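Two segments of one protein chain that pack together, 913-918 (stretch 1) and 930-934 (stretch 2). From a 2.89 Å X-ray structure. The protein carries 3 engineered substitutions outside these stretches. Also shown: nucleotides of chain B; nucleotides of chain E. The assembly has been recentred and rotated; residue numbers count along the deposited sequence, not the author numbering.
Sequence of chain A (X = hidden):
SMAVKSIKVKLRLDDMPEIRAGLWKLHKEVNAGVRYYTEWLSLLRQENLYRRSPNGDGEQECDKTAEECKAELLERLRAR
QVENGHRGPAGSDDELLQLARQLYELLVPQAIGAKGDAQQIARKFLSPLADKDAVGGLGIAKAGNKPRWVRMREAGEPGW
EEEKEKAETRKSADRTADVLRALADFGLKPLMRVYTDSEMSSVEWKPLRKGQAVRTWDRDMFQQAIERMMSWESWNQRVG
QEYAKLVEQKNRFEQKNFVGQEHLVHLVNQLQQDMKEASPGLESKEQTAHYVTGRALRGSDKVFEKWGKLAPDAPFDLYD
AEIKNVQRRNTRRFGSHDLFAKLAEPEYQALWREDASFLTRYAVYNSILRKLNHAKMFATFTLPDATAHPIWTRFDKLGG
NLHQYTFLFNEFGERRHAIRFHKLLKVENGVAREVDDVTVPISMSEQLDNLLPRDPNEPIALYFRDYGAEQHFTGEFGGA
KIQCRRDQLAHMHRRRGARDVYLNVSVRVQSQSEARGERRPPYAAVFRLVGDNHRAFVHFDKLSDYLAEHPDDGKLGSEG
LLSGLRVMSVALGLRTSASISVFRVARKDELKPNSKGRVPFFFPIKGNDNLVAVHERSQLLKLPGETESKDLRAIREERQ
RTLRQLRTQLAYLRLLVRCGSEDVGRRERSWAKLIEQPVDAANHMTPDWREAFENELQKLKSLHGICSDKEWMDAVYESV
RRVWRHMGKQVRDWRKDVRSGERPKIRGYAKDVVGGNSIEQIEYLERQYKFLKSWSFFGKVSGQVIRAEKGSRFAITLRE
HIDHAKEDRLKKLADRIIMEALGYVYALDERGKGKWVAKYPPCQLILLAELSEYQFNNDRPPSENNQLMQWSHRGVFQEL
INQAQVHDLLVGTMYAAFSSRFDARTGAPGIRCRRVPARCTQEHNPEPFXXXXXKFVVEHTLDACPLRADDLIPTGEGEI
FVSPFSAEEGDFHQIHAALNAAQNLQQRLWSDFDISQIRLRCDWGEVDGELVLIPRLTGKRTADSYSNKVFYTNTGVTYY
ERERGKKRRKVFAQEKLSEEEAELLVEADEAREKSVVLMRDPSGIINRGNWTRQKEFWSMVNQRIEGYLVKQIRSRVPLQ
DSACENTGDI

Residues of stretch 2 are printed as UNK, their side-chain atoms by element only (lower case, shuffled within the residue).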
# COMPACT_ATOMS: atom_id res chain seq x y z
N CYS A 913 4.09 22.22 -17.37
CA CYS A 913 3.79 22.42 -18.78
C CYS A 913 4.17 21.20 -19.60
O CYS A 913 4.92 20.33 -19.16
CB CYS A 913 4.52 23.64 -19.35
SG CYS A 913 4.04 25.23 -18.66
N ARG A 914 3.64 21.17 -20.82
CA ARG A 914 4.04 20.24 -21.85
C ARG A 914 4.60 21.03 -23.03
O ARG A 914 4.33 22.22 -23.18
CB ARG A 914 2.87 19.38 -22.33
CG ARG A 914 2.13 18.66 -21.23
CD ARG A 914 1.58 17.33 -21.72
NE ARG A 914 0.87 16.61 -20.68
CZ ARG A 914 0.56 15.32 -20.75
NH1 ARG A 914 0.91 14.61 -21.82
NH2 ARG A 914 -0.10 14.73 -19.76
N ARG A 915 5.40 20.35 -23.85
CA ARG A 915 5.92 20.96 -25.07
C ARG A 915 5.34 20.25 -26.28
O ARG A 915 5.16 19.03 -26.28
CB ARG A 915 7.45 20.92 -25.09
CG ARG A 915 8.09 22.18 -24.54
CD ARG A 915 9.57 22.29 -24.90
NE ARG A 915 10.42 21.62 -23.92
CZ ARG A 915 11.73 21.41 -24.09
NH1 ARG A 915 12.34 21.82 -25.19
NH2 ARG A 915 12.42 20.79 -23.14
N VAL A 916 5.02 21.04 -27.31
CA VAL A 916 4.35 20.50 -28.50
C VAL A 916 5.27 19.52 -29.21
O VAL A 916 6.43 19.87 -29.50
CB VAL A 916 3.93 21.64 -29.43
CG1 VAL A 916 3.41 21.09 -30.74
CG2 VAL A 916 2.87 22.50 -28.77
N PRO A 917 4.82 18.31 -29.51
CA PRO A 917 5.66 17.37 -30.26
C PRO A 917 5.70 17.69 -31.74
O PRO A 917 4.72 18.13 -32.34
CB PRO A 917 4.96 16.02 -30.02
CG PRO A 917 3.53 16.39 -29.87
CD PRO A 917 3.52 17.71 -29.15
N ALA A 918 6.87 17.45 -32.33
CA ALA A 918 7.08 17.75 -33.74
C ALA A 918 6.19 16.93 -34.67
O ALA A 918 6.03 17.30 -35.83
CB ALA A 918 8.55 17.53 -34.10
N UNK A 930 -2.83 15.81 -29.54
CA UNK A 930 -3.21 15.00 -28.37
C UNK A 930 -4.40 15.59 -27.63
O UNK A 930 -4.99 16.58 -28.06
c UNK A 930 -1.95 15.00 -27.50
c UNK A 930 -1.46 16.35 -29.40
c UNK A 930 -0.84 15.41 -28.42
N UNK A 931 -4.76 14.99 -26.49
CA UNK A 931 -5.91 15.50 -25.75
C UNK A 931 -5.60 16.86 -25.13
O UNK A 931 -6.42 17.78 -25.21
c UNK A 931 -5.38 14.37 -23.52
c UNK A 931 -5.90 16.73 -20.60
c UNK A 931 -4.31 14.69 -21.53
c UNK A 931 -4.33 13.50 -23.41
c UNK A 931 -5.38 15.15 -22.32
c UNK A 931 -4.02 15.24 -20.28
c UNK A 931 -6.19 16.18 -21.84
c UNK A 931 -4.83 16.26 -19.83
n UNK A 931 -3.68 13.69 -22.21
c UNK A 931 -6.33 14.49 -24.67
N UNK A 932 -4.42 17.01 -24.53
CA UNK A 932 -4.11 18.23 -23.80
C UNK A 932 -3.92 19.42 -24.73
O UNK A 932 -4.27 20.55 -24.37
c UNK A 932 -1.41 16.10 -23.79
c UNK A 932 -2.87 18.02 -22.93
c UNK A 932 -1.71 17.43 -23.67
c UNK A 932 -0.70 18.14 -24.39
c UNK A 932 0.65 19.84 -25.39
c UNK A 932 1.51 18.86 -25.91
c UNK A 932 0.18 17.18 -24.93
c UNK A 932 -0.45 19.50 -24.63
c UNK A 932 1.29 17.53 -25.69
n UNK A 932 -0.28 15.95 -24.55
N UNK A 933 -3.37 19.20 -25.93
CA UNK A 933 -3.24 20.28 -26.89
C UNK A 933 -4.60 20.73 -27.40
O UNK A 933 -4.80 21.92 -27.68
c UNK A 933 -2.35 19.85 -28.06
c UNK A 933 -1.98 22.06 -29.18
c UNK A 933 -1.31 20.86 -28.56
c UNK A 933 -0.34 20.23 -29.57
N UNK A 934 -5.55 19.80 -27.52
CA UNK A 934 -6.90 20.17 -27.93
C UNK A 934 -7.58 21.03 -26.87
O UNK A 934 -8.14 22.09 -27.19
c UNK A 934 -7.73 18.91 -28.21
c UNK A 934 -7.39 18.27 -29.55
n UNK A 934 -7.57 16.96 -29.64
o UNK A 934 -6.98 18.95 -30.49
P A B 13 9.14 13.45 -25.75
OP1 A B 13 8.02 12.87 -24.96
OP2 A B 13 10.38 12.65 -25.96
O5' A B 13 8.60 13.84 -27.19
C5' A B 13 9.49 13.92 -28.29
C4' A B 13 9.61 15.32 -28.83
O4' A B 13 10.75 15.97 -28.21
C3' A B 13 9.90 15.40 -30.32
O3' A B 13 8.73 15.30 -31.10
C2' A B 13 10.63 16.72 -30.46
O2' A B 13 9.73 17.82 -30.44
C1' A B 13 11.45 16.74 -29.17
N9 A B 13 12.78 16.14 -29.35
C8 A B 13 13.32 15.09 -28.63
N7 A B 13 14.53 14.77 -29.00
C5 A B 13 14.82 15.66 -30.02
C6 A B 13 15.95 15.84 -30.83
N6 A B 13 17.05 15.09 -30.72
N1 A B 13 15.92 16.82 -31.76
C2 A B 13 14.82 17.57 -31.87
N3 A B 13 13.69 17.50 -31.17
C4 A B 13 13.75 16.52 -30.25
P U B 3 17.99 26.19 -30.43
OP1 U B 3 17.80 27.66 -30.53
OP2 U B 3 19.32 25.66 -30.02
O5' U B 3 16.90 25.62 -29.42
C5' U B 3 15.53 25.97 -29.57
C4' U B 3 14.67 25.20 -28.61
O4' U B 3 14.77 23.78 -28.88
C3' U B 3 15.05 25.31 -27.14
O3' U B 3 14.58 26.49 -26.53
C2' U B 3 14.46 24.04 -26.55
O2' U B 3 13.05 24.17 -26.37
C1' U B 3 14.71 23.05 -27.68
N1 U B 3 16.00 22.33 -27.50
C2 U B 3 16.04 21.32 -26.56
O2 U B 3 15.08 21.01 -25.89
N3 U B 3 17.26 20.69 -26.45
C4 U B 3 18.41 20.98 -27.17
O4 U B 3 19.43 20.33 -26.96
C5 U B 3 18.27 22.03 -28.12
C6 U B 3 17.10 22.66 -28.25
P DT E 7 -0.98 10.51 -17.87
OP1 DT E 7 -1.69 9.28 -18.29
OP2 DT E 7 0.49 10.60 -18.02
O5' DT E 7 -1.58 11.80 -18.61
C5' DT E 7 -2.88 11.75 -19.19
C4' DT E 7 -3.95 11.80 -18.12
O4' DT E 7 -4.94 12.79 -18.50
C3' DT E 7 -4.73 10.51 -17.94
O3' DT E 7 -4.09 9.68 -16.98
C2' DT E 7 -6.09 11.00 -17.45
C1' DT E 7 -6.23 12.37 -18.12
N1 DT E 7 -7.13 12.37 -19.33
C2 DT E 7 -8.07 13.37 -19.46
O2 DT E 7 -8.22 14.26 -18.64
N3 DT E 7 -8.84 13.29 -20.59
C4 DT E 7 -8.77 12.33 -21.58
O4 DT E 7 -9.50 12.34 -22.56
C5 DT E 7 -7.76 11.31 -21.39
C7 DT E 7 -7.59 10.22 -22.40
C6 DT E 7 -7.00 11.38 -20.28

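Position 930 carries three side-chain carbons, and one of them lies within bonding distance of the backbone N, so the side chain closes into a ring on its own main chain. Its CA-to-CB bond points toward stretch 1, yet no side-chain atom comes within contact distance. A ring through the backbone nitrogen identifies Pro-930. It occupies the N-cap position, just before the helix that starts at 931, and its carbonyl O accepts a weak hydrogen bond from the backbone N of residue 934 at 3.3 Å.

Position 931 has ten side-chain atoms: one carbon leading to fused five- and six-membered rings that hold eight carbons and one nitrogen. Its CA-to-CB bond points sideways, but with chi1 at 71° (p) the end of the ring system comes near the Arg-914 guanidinium. Only tryptophan has this bicycle, so the residue is Trp-931. Its CZ2 lies 4.0 Å from Arg-914 NH2. The same CZ2 is 3.2 Å from O4' of DT7 of chain E, while O2 of that nucleotide sits over one face of the ring.

Position 932 repeats the inventory of one carbon and a fused bicycle of eight carbons and one nitrogen. Here CA-to-CB points toward stretch 1, and the rings lie against the side chain of Arg-914 and beside Val-916 and Pro-917. This is Trp-932, the residue of stretch 2 most covered by the contact. Its CH2 approaches Arg-915 O at 3.7 Å and Pro-917 CD at 4.0 Å.

Position 933 shows four carbons forked at the second, one fork end lying against the side chain of Val-916: this is Leu-933. Its CD1 meets Val-916 CG2 at 4.0 Å, an apolar contact.

Position 934 has two carbons, the second bearing one oxygen and one nitrogen: a short carboxamide, out of reach of stretch 1. This is Asn-934.

The contact works chiefly by laying Arg-914 over the indole of Trp-932. Arg-914 CD stands 3.5 Å from the centroid of the Trp-932 five-membered ring, 10° off the normal, a CH-pi contact over the face. Arg-914 CZ lies 4.1 Å from that centroid at 29°, an off-centre cation-pi interaction. Arg-914 NH1 and Trp-932 NE1 are 3.3 Å apart, but both are donors, so no hydrogen bond joins them; none crosses between the stretches. Arg-914 NH2 instead gives a weak hydrogen bond to DT7 O5' at 3.5 Å, so the arginine that lies over the Trp-932 ring also reaches the nucleic acid.

Stretch 2 930-934: PWWLN
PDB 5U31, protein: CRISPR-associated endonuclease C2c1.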